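Long form salivary protein D7L1 (Aedes aegypti, PDB 3DXL) binds and sequesters host biogenic amines and eicosanoids, including serotonin, histamine and cysteinyl leukotrienes, to modulate blood feeding by the female mosquito. Local coordinates at residues 210-215 with 223-228. Numbering follows the deposited sequence.
Sequences EVKRDF and KALEEV. Unlike the reference sequence in segment 223-228: Glu227 (reference Lys).
Lys212 and Glu226 are joined by a salt bridge of 3.0 Å, the one hydrogen bond between segments 210-215 and 223-228, from Lys212 NZ to Glu226 OE2. The ammonium does not lie in the carboxylate plane but meets OE2 from above it, 67° out. A bend at chi3 (63°) turns the end of the lysine towards the glutamate, and Lys212 CD also passes 3.4 Å from Glu226 OE2. The same NZ makes a second salt bridge to Glu209, so its charge is probably shared between two carboxylates. The apolar part of the contact centres on Leu225, whose CD2 sits over the centre of the Phe215 ring, 3.7 Å from the centroid, in a CH-pi contact, and is 3.8 Å from Val211 CG1. The two segments run roughly antiparallel (151° between the segment axes), as consecutive helices of the C-terminal odorant-binding-protein-like domain, which holds the biogenic amine pocket; the Phe215 side chain is about 11 Å from that of noradrenaline-binding Asp265. Phe215 also touches Phe260 and Ala263 of helix 257-271. The carboxylates of buried Glu210 and Asp214 are satisfied away from this contact: Glu210 by Arg15 and Arg267, Asp214 by Arg267, Arg270 and the Tyr199 hydroxyl.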
loop_
_atom_site.group_PDB
_atom_site.type_symbol
_atom_site.label_atom_id
_atom_site.label_comp_id
_atom_site.label_asym_id
_atom_site.label_seq_id
_atom_site.Cartn_x
_atom_site.Cartn_y
_atom_site.Cartn_z
ATOM N N GLU A 210 -3.128 10.277 2.083
ATOM C CA GLU A 210 -2.132 9.623 1.234
ATOM C C GLU A 210 -1.562 10.582 0.177
ATOM O O GLU A 210 -0.359 10.582 -0.076
ATOM C CB GLU A 210 -2.712 8.374 0.581
ATOM C CG GLU A 210 -1.681 7.493 -0.153
ATOM C CD GLU A 210 -0.691 6.745 0.749
ATOM O OE1 GLU A 210 -0.934 6.588 1.969
ATOM O OE2 GLU A 210 0.339 6.292 0.211
ATOM N N VAL A 211 -2.427 11.414 -0.414
ATOM C CA VAL A 211 -1.972 12.399 -1.407
ATOM C C VAL A 211 -1.051 13.407 -0.725
ATOM O O VAL A 211 0.012 13.759 -1.238
ATOM C CB VAL A 211 -3.136 13.129 -2.097
ATOM C CG1 VAL A 211 -2.615 13.916 -3.280
ATOM C CG2 VAL A 211 -4.184 12.145 -2.566
ATOM N N LYS A 212 -1.452 13.842 0.467
ATOM C CA LYS A 212 -0.647 14.782 1.239
ATOM C C LYS A 212 0.727 14.222 1.572
ATOM O O LYS A 212 1.721 14.935 1.523
ATOM C CB LYS A 212 -1.360 15.192 2.528
ATOM C CG LYS A 212 -2.539 16.126 2.293
ATOM C CD LYS A 212 -3.380 16.309 3.556
ATOM C CE LYS A 212 -2.580 16.962 4.665
ATOM N NZ LYS A 212 -3.414 17.180 5.888
ATOM N N ARG A 213 0.769 12.933 1.928
ATOM C CA ARG A 213 2.005 12.251 2.254
ATOM C C ARG A 213 3.007 12.419 1.111
ATOM O O ARG A 213 4.169 12.722 1.331
ATOM C CB ARG A 213 1.720 10.765 2.508
ATOM C CG ARG A 213 2.901 9.963 3.015
ATOM C CD ARG A 213 2.531 8.492 3.193
ATOM N NE ARG A 213 3.413 7.848 4.176
ATOM C CZ ARG A 213 4.611 7.345 3.902
ATOM N NH1 ARG A 213 5.084 7.371 2.660
ATOM N NH2 ARG A 213 5.342 6.795 4.861
ATOM N N ASP A 214 2.534 12.203 -0.112
ATOM C CA ASP A 214 3.403 12.298 -1.283
ATOM C C ASP A 214 3.843 13.730 -1.615
ATOM O O ASP A 214 4.962 13.938 -2.070
ATOM C CB ASP A 214 2.753 11.631 -2.486
ATOM C CG ASP A 214 2.821 10.112 -2.414
ATOM O OD1 ASP A 214 3.555 9.567 -1.549
ATOM O OD2 ASP A 214 2.136 9.465 -3.236
ATOM N N PHE A 215 2.980 14.712 -1.347
ATOM C CA PHE A 215 3.394 16.118 -1.454
ATOM C C PHE A 215 4.501 16.457 -0.461
ATOM O O PHE A 215 5.500 17.095 -0.817
ATOM C CB PHE A 215 2.216 17.072 -1.240
ATOM C CG PHE A 215 1.494 17.457 -2.509
ATOM C CD1 PHE A 215 0.995 16.482 -3.364
ATOM C CD2 PHE A 215 1.269 18.795 -2.814
ATOM C CE1 PHE A 215 0.315 16.834 -4.524
ATOM C CE2 PHE A 215 0.588 19.156 -3.978
ATOM C CZ PHE A 215 0.105 18.171 -4.822
ATOM N N LYS A 223 -1.535 22.791 1.965
ATOM C CA LYS A 223 -2.739 23.609 2.141
ATOM C C LYS A 223 -3.497 23.828 0.830
ATOM O O LYS A 223 -4.714 23.626 0.754
ATOM C CB LYS A 223 -2.423 24.949 2.821
ATOM C CG LYS A 223 -2.187 24.842 4.316
ATOM C CD LYS A 223 -1.869 26.207 4.928
ATOM C CE LYS A 223 -0.396 26.335 5.334
ATOM N NZ LYS A 223 0.526 26.949 4.327
ATOM N N ALA A 224 -2.771 24.215 -0.216
ATOM C CA ALA A 224 -3.396 24.442 -1.511
ATOM C C ALA A 224 -3.981 23.136 -2.057
ATOM O O ALA A 224 -5.077 23.124 -2.592
ATOM C CB ALA A 224 -2.410 25.072 -2.488
ATOM N N LEU A 225 -3.254 22.033 -1.883
ATOM C CA LEU A 225 -3.736 20.722 -2.302
ATOM C C LEU A 225 -5.063 20.367 -1.640
ATOM O O LEU A 225 -5.989 19.907 -2.289
ATOM C CB LEU A 225 -2.699 19.653 -1.973
ATOM C CG LEU A 225 -3.168 18.197 -2.080
ATOM C CD1 LEU A 225 -3.479 17.792 -3.522
ATOM C CD2 LEU A 225 -2.137 17.257 -1.482
ATOM N N GLU A 226 -5.151 20.596 -0.335
ATOM C CA GLU A 226 -6.366 20.267 0.392
ATOM C C GLU A 226 -7.559 21.052 -0.138
ATOM O O GLU A 226 -8.643 20.501 -0.311
ATOM C CB GLU A 226 -6.196 20.514 1.889
ATOM C CG GLU A 226 -5.487 19.388 2.633
ATOM C CD GLU A 226 -5.876 19.310 4.115
ATOM O OE1 GLU A 226 -6.068 20.364 4.750
ATOM O OE2 GLU A 226 -5.990 18.186 4.646
ATOM N N GLU A 227 -7.349 22.338 -0.419
ATOM C CA GLU A 227 -8.401 23.177 -0.987
ATOM C C GLU A 227 -8.839 22.668 -2.360
ATOM O O GLU A 227 -10.029 22.550 -2.643
ATOM C CB GLU A 227 -7.928 24.628 -1.071
ATOM C CG GLU A 227 -7.767 25.285 0.291
ATOM C CD GLU A 227 -7.013 26.603 0.255
ATOM O OE1 GLU A 227 -6.350 26.914 -0.762
ATOM O OE2 GLU A 227 -7.077 27.322 1.270
ATOM N N VAL A 228 -7.869 22.332 -3.205
ATOM C CA VAL A 228 -8.182 21.746 -4.505
ATOM C C VAL A 228 -8.969 20.441 -4.354
ATOM O O VAL A 228 -9.963 20.224 -5.027
ATOM C CB VAL A 228 -6.905 21.509 -5.342
ATOM C CG1 VAL A 228 -7.177 20.544 -6.497
ATOM C CG2 VAL A 228 -6.349 22.837 -5.868
#